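Local coordinates for alanine dehydrogenase/pyridine nucleotide transhydrogenase (Mycobacterium smegmatis str. MC2 155, PDB 3P2Y), which probably catalyses hydride transfer between NAD(H) and NADP(H), coupled to proton translocation across the membrane, at residues Val57-Gly62 / Phe67-Tyr72; Val89-Pro94 / Glu341-Asn346; Ala148-Ala153 / Val192-Leu197; Gly157-Leu162 / Pro332-Glu337. All blocks are in the same frame, centred on the assembly; numbering follows the deposited sequence. Where two conformers were deposited one is given.

Contact 1: residues Val57-Gly62 / Phe67-Tyr72; sequences VESAAG and FSDADY
The polar half of this contact is gathered on the Asp69 carboxylate, which receives a hydrogen bond on the syn lone pair of each oxygen. Ser59 OG donates to Asp69 OD2 at 2.7 Å, and the backbone Ala60 N meets Asp69 OD1 at 2.8 Å along an almost straight N-H...O line (173°). With OG anti to its own nitrogen (chi1 -174°), Ser59 places its hydroxyl on the same side as the Ala60 amide, and the two donors meet the carboxylate side by side, one on each oxygen. One water links Glu58 O to Asp69 OD1, and a second sits on Gly62 N and reaches the same oxygen weakly. Further along, Phe67 N donates to Gly62 O at 2.9 Å.

The apolar half belongs to Tyr72. Val57 CG1 sits over the centre of its ring, 3.9 Å from the centroid, a CH-pi contact, while Val57 CG2 lies 3.7 Å from Tyr72 CD1. Gly62 CA approaches the ring edge, 3.9 Å from Tyr72 CE2. Tyr72 OH is hydrogen-bonded to Leu40 O.

Ser68 and Asp71 start the helix with a capping box, and Glu58 to Ala61 form a type II turn. Together these elements make the strand-to-helix connection of a beta-alpha-beta crossover, from strand 54-57 through helix 69-74 to the neighbouring parallel strand 78-79.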
loop_
_atom_site.group_PDB
_atom_site.type_symbol
_atom_site.label_atom_id
_atom_site.label_comp_id
_atom_site.label_asym_id
_atom_site.label_seq_id
_atom_site.Cartn_x
_atom_site.Cartn_y
_atom_site.Cartn_z
ATOM N N VAL A 57 -23.293 22.919 4.162
ATOM C CA VAL A 57 -22.683 21.636 3.763
ATOM C C VAL A 57 -23.767 20.579 3.800
ATOM O O VAL A 57 -24.527 20.495 4.765
ATOM C CB VAL A 57 -21.539 21.248 4.707
ATOM C CG1 VAL A 57 -20.862 19.942 4.260
ATOM C CG2 VAL A 57 -20.489 22.406 4.742
ATOM N N GLU A 58 -23.863 19.788 2.735
ATOM C CA GLU A 58 -24.876 18.720 2.711
ATOM C C GLU A 58 -24.511 17.701 3.786
ATOM O O GLU A 58 -23.327 17.423 4.023
ATOM C CB GLU A 58 -24.885 18.040 1.342
ATOM C CG GLU A 58 -26.017 17.008 1.184
ATOM C CD GLU A 58 -26.207 16.532 -0.237
ATOM O OE1 GLU A 58 -25.360 16.814 -1.104
ATOM O OE2 GLU A 58 -27.254 15.888 -0.493
ATOM N N SER A 59 -25.527 17.158 4.456
ATOM C CA SER A 59 -25.246 16.092 5.425
ATOM C C SER A 59 -24.434 14.949 4.798
ATOM O O SER A 59 -24.704 14.507 3.666
ATOM C CB SER A 59 -26.545 15.564 6.054
ATOM O OG SER A 59 -26.224 14.615 7.096
ATOM N N ALA A 60 -23.457 14.465 5.566
ATOM C CA ALA A 60 -22.524 13.381 5.163
ATOM C C ALA A 60 -21.644 13.710 3.944
ATOM O O ALA A 60 -21.022 12.807 3.352
ATOM C CB ALA A 60 -23.266 12.023 4.961
ATOM N N ALA A 61 -21.547 14.983 3.574
ATOM C CA ALA A 61 -20.639 15.332 2.438
ATOM C C ALA A 61 -19.204 14.910 2.743
ATOM O O ALA A 61 -18.472 14.514 1.825
ATOM C CB ALA A 61 -20.672 16.822 2.120
ATOM N N GLY A 62 -18.821 15.000 4.010
ATOM C CA GLY A 62 -17.438 14.664 4.428
ATOM C C GLY A 62 -17.241 13.226 4.852
ATOM O O GLY A 62 -16.139 12.851 5.285
ATOM N N PHE A 67 -14.939 12.780 7.957
ATOM C CA PHE A 67 -15.382 13.960 8.718
ATOM C C PHE A 67 -16.831 13.738 9.129
ATOM O O PHE A 67 -17.537 12.951 8.475
ATOM C CB PHE A 67 -15.319 15.212 7.862
ATOM C CG PHE A 67 -13.918 15.593 7.471
ATOM C CD1 PHE A 67 -12.950 15.740 8.452
ATOM C CD2 PHE A 67 -13.572 15.766 6.128
ATOM C CE1 PHE A 67 -11.637 16.081 8.110
ATOM C CE2 PHE A 67 -12.262 16.122 5.789
ATOM C CZ PHE A 67 -11.319 16.271 6.776
ATOM N N SER A 68 -17.286 14.423 10.178
ATOM C CA SER A 68 -18.716 14.342 10.534
ATOM C C SER A 68 -19.422 15.659 10.256
ATOM O O SER A 68 -18.779 16.704 10.046
ATOM C CB SER A 68 -18.875 13.987 12.018
ATOM O OG SER A 68 -18.303 15.046 12.759
ATOM N N ASP A 69 -20.758 15.640 10.298
ATOM C CA ASP A 69 -21.525 16.878 10.169
ATOM C C ASP A 69 -21.098 17.816 11.304
ATOM O O ASP A 69 -20.992 19.032 11.105
ATOM C CB ASP A 69 -23.030 16.602 10.314
ATOM C CG ASP A 69 -23.658 16.001 9.061
ATOM O OD1 ASP A 69 -22.945 15.705 8.078
ATOM O OD2 ASP A 69 -24.890 15.779 9.098
ATOM N N ALA A 70 -20.854 17.247 12.500
ATOM C CA ALA A 70 -20.437 18.085 13.648
ATOM C C ALA A 70 -19.116 18.807 13.374
ATOM O O ALA A 70 -18.943 19.935 13.813
ATOM C CB ALA A 70 -20.352 17.271 14.951
ATOM N N ASP A 71 -18.201 18.176 12.634
ATOM C CA ASP A 71 -16.927 18.837 12.288
ATOM C C ASP A 71 -17.196 20.101 11.486
ATOM O O ASP A 71 -16.620 21.169 11.743
ATOM C CB ASP A 71 -16.018 17.915 11.480
ATOM C CG ASP A 71 -15.478 16.777 12.287
ATOM O OD1 ASP A 71 -15.276 16.942 13.526
ATOM O OD2 ASP A 71 -15.248 15.707 11.684
ATOM N N TYR A 72 -18.098 19.984 10.515
ATOM C CA TYR A 72 -18.512 21.156 9.730
ATOM C C TYR A 72 -19.236 22.231 10.533
ATOM O O TYR A 72 -18.960 23.409 10.361
ATOM C CB TYR A 72 -19.312 20.743 8.488
ATOM C CG TYR A 72 -18.411 20.120 7.423
ATOM C CD1 TYR A 72 -17.596 20.926 6.607
ATOM C CD2 TYR A 72 -18.399 18.744 7.221
ATOM C CE1 TYR A 72 -16.778 20.338 5.604
ATOM C CE2 TYR A 72 -17.581 18.152 6.238
ATOM C CZ TYR A 72 -16.793 18.958 5.434
ATOM O OH TYR A 72 -16.006 18.364 4.469
HETATM O O HOH W 1 -21.656 17.487 6.541
HETATM O O HOH W 2 -19.913 15.499 6.536
#

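Contact 2: residues Val89-Pro94 / Glu341-Asn346; sequences VKVNPP and ELYAKN
Tyr343 reaches out from its helix to the backbone of Lys90, and that end of the contact is the tight one. Tyr343 OH donates to Lys90 O at 2.7 Å, lying in the carbonyl plane on a lone pair, with a C=O...donor angle of 144°. The carbonyl oxygen approaches at the ring edge, where it is also 3.5 Å from Tyr343 CE1. The reach depends on Tyr343 CG being anti to its backbone nitrogen (chi1 -177°), which throws the ring off the helix toward the end of strand 87-89. Phe111 meets the Tyr343 ring with the planes about 35° apart, and Ala148 and Gln152 of helix 148-167 also pack on it.

That strand belongs to the parallel sheet of the N-terminal domain, and the loop following it is the one being met. Helix 336-354 comes from almost 250 residues further along the chain, and through it the tyrosine ties a late helix back onto the first domain. Glu30 braces the loop itself: it takes hydrogen bonds from Val91 N and Asn92 N and a salt bridge from Lys90 NZ. The same ammonium group donates to Asn92 O at 2.7 Å, from a position tilted off that carbonyl plane.

Looser packing begins at Val91, although this side too is buried. Its CA stands 3.7 Å from Tyr343 OH, and its CG2 methyl comes no nearer the ring than 4.1 Å, at Tyr343 CE1, a light apolar touch.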
loop_
_atom_site.group_PDB
_atom_site.type_symbol
_atom_site.label_atom_id
_atom_site.label_comp_id
_atom_site.label_asym_id
_atom_site.label_seq_id
_atom_site.Cartn_x
_atom_site.Cartn_y
_atom_site.Cartn_z
ATOM N N VAL A 89 -19.612 24.742 -4.729
ATOM C CA VAL A 89 -18.274 24.231 -5.008
ATOM C C VAL A 89 -18.318 22.726 -4.856
ATOM O O VAL A 89 -18.826 22.230 -3.860
ATOM C CB VAL A 89 -17.168 24.846 -4.088
ATOM C CG1 VAL A 89 -17.070 26.370 -4.322
ATOM C CG2 VAL A 89 -17.398 24.546 -2.600
ATOM N N LYS A 90 -17.857 22.005 -5.865
ATOM C CA LYS A 90 -17.928 20.531 -5.773
ATOM C C LYS A 90 -16.706 19.949 -6.444
ATOM O O LYS A 90 -15.903 20.697 -6.987
ATOM C CB LYS A 90 -19.242 20.009 -6.405
ATOM C CG LYS A 90 -19.267 19.950 -7.953
ATOM C CD LYS A 90 -20.692 19.514 -8.479
ATOM C CE LYS A 90 -21.185 18.172 -7.855
ATOM N NZ LYS A 90 -20.148 17.033 -7.865
ATOM N N VAL A 91 -16.567 18.625 -6.419
ATOM C CA VAL A 91 -15.414 17.966 -7.019
ATOM C C VAL A 91 -15.735 17.538 -8.455
ATOM O O VAL A 91 -15.208 18.128 -9.401
ATOM C CB VAL A 91 -14.957 16.733 -6.178
ATOM C CG1 VAL A 91 -13.648 16.087 -6.802
ATOM C CG2 VAL A 91 -14.694 17.137 -4.735
ATOM N N ASN A 92 -16.558 16.497 -8.621
ATOM C CA ASN A 92 -16.835 15.947 -9.962
ATOM C C ASN A 92 -17.901 16.715 -10.740
ATOM O O ASN A 92 -18.677 17.462 -10.144
ATOM C CB ASN A 92 -17.259 14.474 -9.855
ATOM C CG ASN A 92 -16.156 13.607 -9.285
ATOM O OD1 ASN A 92 -16.357 12.813 -8.344
ATOM N ND2 ASN A 92 -14.987 13.750 -9.848
ATOM N N PRO A 93 -17.920 16.562 -12.085
ATOM C CA PRO A 93 -18.950 17.273 -12.871
ATOM C C PRO A 93 -20.340 16.952 -12.330
ATOM O O PRO A 93 -20.589 15.797 -11.935
ATOM C CB PRO A 93 -18.779 16.688 -14.276
ATOM C CG PRO A 93 -17.266 16.402 -14.369
ATOM C CD PRO A 93 -16.908 15.895 -12.941
ATOM N N PRO A 94 -21.255 17.936 -12.350
ATOM C CA PRO A 94 -22.600 17.711 -11.880
ATOM C C PRO A 94 -23.390 16.834 -12.848
ATOM O O PRO A 94 -23.160 16.877 -14.069
ATOM C CB PRO A 94 -23.211 19.124 -11.849
ATOM C CG PRO A 94 -22.498 19.853 -12.964
ATOM C CD PRO A 94 -21.064 19.312 -12.871
ATOM N N GLU A 341 -8.347 18.479 1.062
ATOM C CA GLU A 341 -7.822 19.729 1.653
ATOM C C GLU A 341 -7.073 20.545 0.621
ATOM O O GLU A 341 -7.282 21.753 0.534
ATOM C CB GLU A 341 -6.926 19.424 2.849
ATOM C CG GLU A 341 -6.351 20.674 3.525
ATOM C CD GLU A 341 -5.417 20.305 4.680
ATOM O OE1 GLU A 341 -5.781 19.413 5.465
ATOM O OE2 GLU A 341 -4.321 20.906 4.802
ATOM N N LEU A 342 -6.212 19.900 -0.156
ATOM C CA LEU A 342 -5.466 20.608 -1.194
ATOM C C LEU A 342 -6.419 21.189 -2.250
ATOM O O LEU A 342 -6.266 22.350 -2.645
ATOM C CB LEU A 342 -4.451 19.678 -1.843
ATOM C CG LEU A 342 -3.355 19.233 -0.856
ATOM C CD1 LEU A 342 -2.489 18.198 -1.552
ATOM C CD2 LEU A 342 -2.512 20.399 -0.357
ATOM N N TYR A 343 -7.380 20.359 -2.680
ATOM C CA TYR A 343 -8.424 20.758 -3.632
ATOM C C TYR A 343 -9.223 21.944 -3.096
ATOM O O TYR A 343 -9.530 22.905 -3.829
ATOM C CB TYR A 343 -9.377 19.588 -3.940
ATOM C CG TYR A 343 -10.419 19.941 -4.974
ATOM C CD1 TYR A 343 -11.732 20.230 -4.593
ATOM C CD2 TYR A 343 -10.090 19.971 -6.345
ATOM C CE1 TYR A 343 -12.710 20.575 -5.571
ATOM C CE2 TYR A 343 -11.039 20.330 -7.309
ATOM C CZ TYR A 343 -12.348 20.615 -6.904
ATOM O OH TYR A 343 -13.302 20.902 -7.831
ATOM N N ALA A 344 -9.590 21.875 -1.819
ATOM C CA ALA A 344 -10.336 22.974 -1.186
ATOM C C ALA A 344 -9.570 24.287 -1.228
ATOM O O ALA A 344 -10.151 25.345 -1.476
ATOM C CB ALA A 344 -10.659 22.580 0.307
ATOM N N LYS A 345 -8.261 24.222 -0.988
ATOM C CA LYS A 345 -7.413 25.424 -1.100
ATOM C C LYS A 345 -7.341 25.922 -2.559
ATOM O O LYS A 345 -7.371 27.150 -2.800
ATOM C CB LYS A 345 -6.032 25.141 -0.486
ATOM C CG LYS A 345 -6.116 25.024 1.033
ATOM C CD LYS A 345 -4.758 24.685 1.696
ATOM C CE LYS A 345 -4.926 24.667 3.221
ATOM N NZ LYS A 345 -3.588 24.584 3.925
ATOM N N ASN A 346 -7.305 24.997 -3.531
ATOM C CA ASN A 346 -7.332 25.404 -4.956
ATOM C C ASN A 346 -8.626 26.157 -5.287
ATOM O O ASN A 346 -8.623 27.246 -5.893
ATOM C CB ASN A 346 -7.245 24.190 -5.906
ATOM C CG ASN A 346 -5.935 23.378 -5.768
ATOM O OD1 ASN A 346 -5.976 22.161 -5.819
ATOM N ND2 ASN A 346 -4.807 24.042 -5.626
#

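Contact 3: residues Ala148-Ala153 / Val192-Leu197; sequences ALSSQA and VGVAGL
No aromatic ring enters the contact; the flat groups that touch are backbone peptides of helix 148-167, represented by the carbonyls of Ser150 and Ala153. Ala153 O meets Ala195 CA at 3.2 Å, a CA-H...O contact bent to 134° at the hydrogen, and the same oxygen lies 3.3 Å from Ala195 CB. One turn earlier, Ser150 O is 3.4 Å from Val194 CG1. The other flat group of the helix, the Gln152 amide, is turned away from this interface: at its NE2 edge it donates nearly straight to Ser151 OG, 3.1 Å away and in the amide plane, while its other partners include Arg37 and Ala339 O.

Val194 and Ala195 open helix 194-206, directly after the N-cap Gly193. The preceding strand 186-190, the turn with Gly191 and Gly193, and Gly196 in the first turn of the helix fit the GxGxxG pattern of a Rossmann-type dinucleotide fold, consistent with the NAD use expected of the family. Helix 148-167, which leads from the first, parallel sheet of the chain to the second one, thus lies against the first turn of the presumed nucleotide-binding helix.

Small side chains allow the close approach. The CA atoms of Ala153 and Ala195 are 4.6 Å apart, and the methyls meet at 4.1 Å between Ala153 CB and Ala195 CB. Val194, with CG1 anti to its nitrogen (chi1 171°), brings that branch against both Ala153 CB and the Ser150 carbonyl. Its CG2 branch faces Ser150 OG, a contact left doubtful because Ser150 was modelled in two conformers.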
loop_
_atom_site.group_PDB
_atom_site.type_symbol
_atom_site.label_atom_id
_atom_site.label_comp_id
_atom_site.label_asym_id
_atom_site.label_seq_id
_atom_site.Cartn_x
_atom_site.Cartn_y
_atom_site.Cartn_z
ATOM N N ALA A 148 -5.727 22.647 -9.398
ATOM C CA ALA A 148 -6.329 21.395 -8.907
ATOM C C ALA A 148 -5.862 20.135 -9.639
ATOM O O ALA A 148 -5.736 19.058 -9.033
ATOM C CB ALA A 148 -7.873 21.509 -8.962
ATOM N N LEU A 149 -5.669 20.224 -10.954
ATOM C CA LEU A 149 -5.122 19.072 -11.667
ATOM C C LEU A 149 -3.791 18.627 -11.016
ATOM O O LEU A 149 -3.597 17.421 -10.778
ATOM C CB LEU A 149 -4.968 19.349 -13.185
ATOM C CG LEU A 149 -6.300 19.416 -13.955
ATOM C CD1 LEU A 149 -6.028 20.000 -15.350
ATOM C CD2 LEU A 149 -7.052 18.058 -14.007
ATOM N N SER A 150 -2.923 19.583 -10.668
ATOM C CA SER A 150 -1.625 19.260 -10.050
ATOM C C SER A 150 -1.768 18.705 -8.628
ATOM O O SER A 150 -1.107 17.729 -8.256
ATOM C CB SER A 150 -0.714 20.497 -10.047
ATOM O OG SER A 150 0.426 20.311 -9.241
ATOM N N SER A 151 -2.626 19.322 -7.813
ATOM C CA SER A 151 -2.705 18.818 -6.418
ATOM C C SER A 151 -3.219 17.379 -6.386
ATOM O O SER A 151 -2.715 16.554 -5.622
ATOM C CB SER A 151 -3.555 19.725 -5.504
ATOM O OG SER A 151 -4.934 19.714 -5.849
ATOM N N GLN A 152 -4.212 17.090 -7.226
ATOM C CA GLN A 152 -4.757 15.726 -7.312
ATOM C C GLN A 152 -3.749 14.753 -7.913
ATOM O O GLN A 152 -3.664 13.574 -7.486
ATOM C CB GLN A 152 -6.095 15.697 -8.058
ATOM C CG GLN A 152 -7.134 16.647 -7.399
ATOM C CD GLN A 152 -7.283 16.419 -5.879
ATOM O OE1 GLN A 152 -7.921 15.467 -5.467
ATOM N NE2 GLN A 152 -6.713 17.308 -5.059
ATOM N N ALA A 153 -2.976 15.235 -8.883
ATOM C CA ALA A 153 -1.954 14.377 -9.510
ATOM C C ALA A 153 -0.845 14.051 -8.511
ATOM O O ALA A 153 -0.294 12.935 -8.544
ATOM C CB ALA A 153 -1.379 15.083 -10.779
ATOM N N VAL A 192 6.544 12.053 -16.908
ATOM C CA VAL A 192 6.958 12.709 -15.665
ATOM C C VAL A 192 6.404 14.142 -15.626
ATOM O O VAL A 192 7.141 15.144 -15.717
ATOM C CB VAL A 192 8.495 12.663 -15.416
ATOM C CG1 VAL A 192 8.829 13.225 -14.002
ATOM C CG2 VAL A 192 9.039 11.231 -15.572
ATOM N N GLY A 193 5.086 14.218 -15.511
ATOM C CA GLY A 193 4.420 15.445 -15.064
ATOM C C GLY A 193 4.361 15.371 -13.543
ATOM O O GLY A 193 5.192 14.716 -12.910
ATOM N N VAL A 194 3.367 16.031 -12.956
ATOM C CA VAL A 194 3.274 16.124 -11.500
ATOM C C VAL A 194 3.134 14.721 -10.857
ATOM O O VAL A 194 3.837 14.426 -9.875
ATOM C CB VAL A 194 2.113 17.037 -11.085
ATOM C CG1 VAL A 194 1.891 16.955 -9.539
ATOM C CG2 VAL A 194 2.428 18.516 -11.504
ATOM N N ALA A 195 2.230 13.885 -11.381
ATOM C CA ALA A 195 2.033 12.557 -10.765
ATOM C C ALA A 195 3.345 11.757 -10.874
ATOM O O ALA A 195 3.774 11.092 -9.901
ATOM C CB ALA A 195 0.897 11.799 -11.444
ATOM N N GLY A 196 3.946 11.785 -12.057
ATOM C CA GLY A 196 5.149 10.963 -12.310
ATOM C C GLY A 196 6.306 11.407 -11.420
ATOM O O GLY A 196 7.097 10.593 -10.943
ATOM N N LEU A 197 6.428 12.713 -11.200
ATOM C CA LEU A 197 7.508 13.202 -10.359
ATOM C C LEU A 197 7.310 12.771 -8.906
ATOM O O LEU A 197 8.267 12.403 -8.221
ATOM C CB LEU A 197 7.594 14.725 -10.432
ATOM C CG LEU A 197 8.912 15.334 -9.948
ATOM C CD1 LEU A 197 10.110 14.827 -10.817
ATOM C CD2 LEU A 197 8.819 16.872 -9.995
#

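Contact 4: residues Gly157-Leu162 / Pro332-Glu337; sequences GYKAVL and PATMPE. With EDO (1,2-ethanediol), chain G.
Lys159 NZ donates to Thr334 OG1 at 2.8 Å, and also, at 2.8 Å from NZ, to O2 of a bound 1,2-ethanediol, probably from the crystallisation liquor. The other hydroxyl of the diol, O1, donates to Lys159 O at 2.8 Å, and the small molecule bridges the two ends of one residue. Beside this polar group, Met335 SD makes a Met-aromatic contact with Tyr158: it is 3.5 Å from Tyr158 CE2 and 4.6 Å from the ring centroid, an oblique approach 68° off the ring normal. Met335 SD is also 4.0 Å from Lys159 CD.

Bent at three successive bonds, the lysine chain brings NZ to Thr334 while its methylenes pass Met335. Thr334 OG1 is itself hydrogen-bonded to Leu331 O. The second subunit fixes the rest: its Val172 N is hydrogen-bonded to Tyr158 OH, its Phe171 meets the Tyr158 ring edge-to-face, and its Ser166 O takes another hydrogen bond from Lys159 NZ.

Within the protein, Thr334 OG1 and Ser166 O of the second subunit hold the buried ammonium, with the diol as an incidental third partner, which suggests that neutral dipoles balance its charge and that dimer formation helps satisfy it.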
loop_
_atom_site.group_PDB
_atom_site.type_symbol
_atom_site.label_atom_id
_atom_site.label_comp_id
_atom_site.label_asym_id
_atom_site.label_seq_id
_atom_site.Cartn_x
_atom_site.Cartn_y
_atom_site.Cartn_z
ATOM N N GLY A 157 0.239 10.242 -7.794
ATOM C CA GLY A 157 1.586 9.686 -7.981
ATOM C C GLY A 157 2.070 8.967 -6.726
ATOM O O GLY A 157 2.681 7.889 -6.801
ATOM N N TYR A 158 1.812 9.575 -5.563
ATOM C CA TYR A 158 2.175 8.961 -4.270
ATOM C C TYR A 158 1.431 7.635 -4.067
ATOM O O TYR A 158 2.043 6.595 -3.757
ATOM C CB TYR A 158 1.839 9.973 -3.158
ATOM C CG TYR A 158 1.862 9.449 -1.759
ATOM C CD1 TYR A 158 3.065 9.240 -1.099
ATOM C CD2 TYR A 158 0.670 9.186 -1.082
ATOM C CE1 TYR A 158 3.092 8.759 0.215
ATOM C CE2 TYR A 158 0.681 8.705 0.249
ATOM C CZ TYR A 158 1.908 8.519 0.886
ATOM O OH TYR A 158 1.954 8.051 2.191
ATOM N N LYS A 159 0.113 7.654 -4.258
ATOM C CA LYS A 159 -0.672 6.415 -4.028
ATOM C C LYS A 159 -0.371 5.347 -5.091
ATOM O O LYS A 159 -0.533 4.140 -4.817
ATOM C CB LYS A 159 -2.170 6.726 -3.990
ATOM C CG LYS A 159 -2.610 7.554 -2.761
ATOM C CD LYS A 159 -2.159 6.964 -1.426
ATOM C CE LYS A 159 -2.627 5.475 -1.187
ATOM N NZ LYS A 159 -4.151 5.479 -0.856
ATOM N N ALA A 160 0.061 5.771 -6.286
ATOM C CA ALA A 160 0.468 4.799 -7.349
ATOM C C ALA A 160 1.635 3.937 -6.899
ATOM O O ALA A 160 1.659 2.717 -7.134
ATOM C CB ALA A 160 0.819 5.530 -8.710
ATOM N N VAL A 161 2.612 4.567 -6.229
ATOM C CA VAL A 161 3.757 3.823 -5.707
ATOM C C VAL A 161 3.339 2.894 -4.587
ATOM O O VAL A 161 3.827 1.751 -4.518
ATOM C CB VAL A 161 4.909 4.774 -5.235
ATOM C CG1 VAL A 161 6.044 3.978 -4.521
ATOM C CG2 VAL A 161 5.453 5.466 -6.459
ATOM N N LEU A 162 2.513 3.382 -3.657
ATOM C CA LEU A 162 2.060 2.481 -2.592
ATOM C C LEU A 162 1.354 1.254 -3.179
ATOM O O LEU A 162 1.507 0.132 -2.667
ATOM C CB LEU A 162 1.147 3.195 -1.563
ATOM C CG LEU A 162 1.869 4.277 -0.745
ATOM C CD1 LEU A 162 0.879 4.919 0.240
ATOM C CD2 LEU A 162 3.032 3.660 0.012
ATOM N N PRO A 332 -6.918 9.792 -6.103
ATOM C CA PRO A 332 -7.201 10.851 -5.127
ATOM C C PRO A 332 -8.250 10.460 -4.083
ATOM O O PRO A 332 -8.088 10.782 -2.891
ATOM C CB PRO A 332 -7.705 12.015 -6.023
ATOM C CG PRO A 332 -6.826 11.856 -7.252
ATOM C CD PRO A 332 -6.972 10.317 -7.483
ATOM N N ALA A 333 -9.290 9.733 -4.518
ATOM C CA ALA A 333 -10.341 9.278 -3.606
ATOM C C ALA A 333 -9.799 8.290 -2.552
ATOM O O ALA A 333 -10.371 8.155 -1.479
ATOM C CB ALA A 333 -11.499 8.647 -4.387
ATOM N N THR A 334 -8.670 7.639 -2.837
ATOM C CA THR A 334 -8.089 6.697 -1.870
ATOM C C THR A 334 -7.312 7.365 -0.729
ATOM O O THR A 334 -6.861 6.689 0.189
ATOM C CB THR A 334 -7.188 5.630 -2.510
ATOM O OG1 THR A 334 -5.934 6.219 -2.918
ATOM C CG2 THR A 334 -7.886 4.961 -3.707
ATOM N N MET A 335 -7.162 8.677 -0.798
ATOM C CA MET A 335 -6.449 9.405 0.265
ATOM C C MET A 335 -7.203 10.719 0.434
ATOM O O MET A 335 -6.701 11.825 0.165
ATOM C CB MET A 335 -4.954 9.594 -0.103
ATOM C CG MET A 335 -4.079 9.935 1.156
ATOM S SD MET A 335 -2.405 10.350 0.614
ATOM C CE MET A 335 -2.643 12.060 0.191
ATOM N N PRO A 336 -8.461 10.604 0.881
ATOM C CA PRO A 336 -9.394 11.701 0.607
ATOM C C PRO A 336 -9.293 12.937 1.509
ATOM O O PRO A 336 -9.795 13.990 1.133
ATOM C CB PRO A 336 -10.771 11.016 0.766
ATOM C CG PRO A 336 -10.534 9.993 1.845
ATOM C CD PRO A 336 -9.139 9.414 1.444
ATOM N N GLU A 337 -8.699 12.825 2.694
ATOM C CA GLU A 337 -8.628 14.028 3.514
ATOM C C GLU A 337 -7.618 14.980 2.905
ATOM O O GLU A 337 -7.948 16.160 2.661
ATOM C CB GLU A 337 -8.270 13.769 4.981
ATOM C CG GLU A 337 -7.929 15.131 5.650
ATOM C CD GLU A 337 -7.793 15.117 7.162
ATOM O OE1 GLU A 337 -7.901 14.072 7.794
ATOM O OE2 GLU A 337 -7.563 16.228 7.706
HETATM C C1 EDO G . -3.927 3.058 -3.703
HETATM O O1 EDO G . -2.546 2.924 -3.326
HETATM C C2 EDO G . -4.829 2.263 -2.737
HETATM O O2 EDO G . -4.909 2.852 -1.411
#

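Contact 1 closes first along the chain, in the N-terminal domain. Contact 2 then spans almost 250 residues, and contacts 3 and 4 are nested inside its loop with their segments alternating. Helix 148-167 serves contacts 3 and 4, and helix 336-354 contacts 2 and 4. Centres of contacts 3 and 4 are about 11 Å apart, and each is about 16 Å from contact 2. Contact 1 lies toward the periphery, about 15 Å from contact 2 and 28 Å from contact 3 between centres, yet Phe67 packs on Glu337 of contact 4. The two helices thus join the first domain to the Rossmann-like second one; contacts 2, 3 and 4 all reach the second subunit, contact 3 through Ser151 alone.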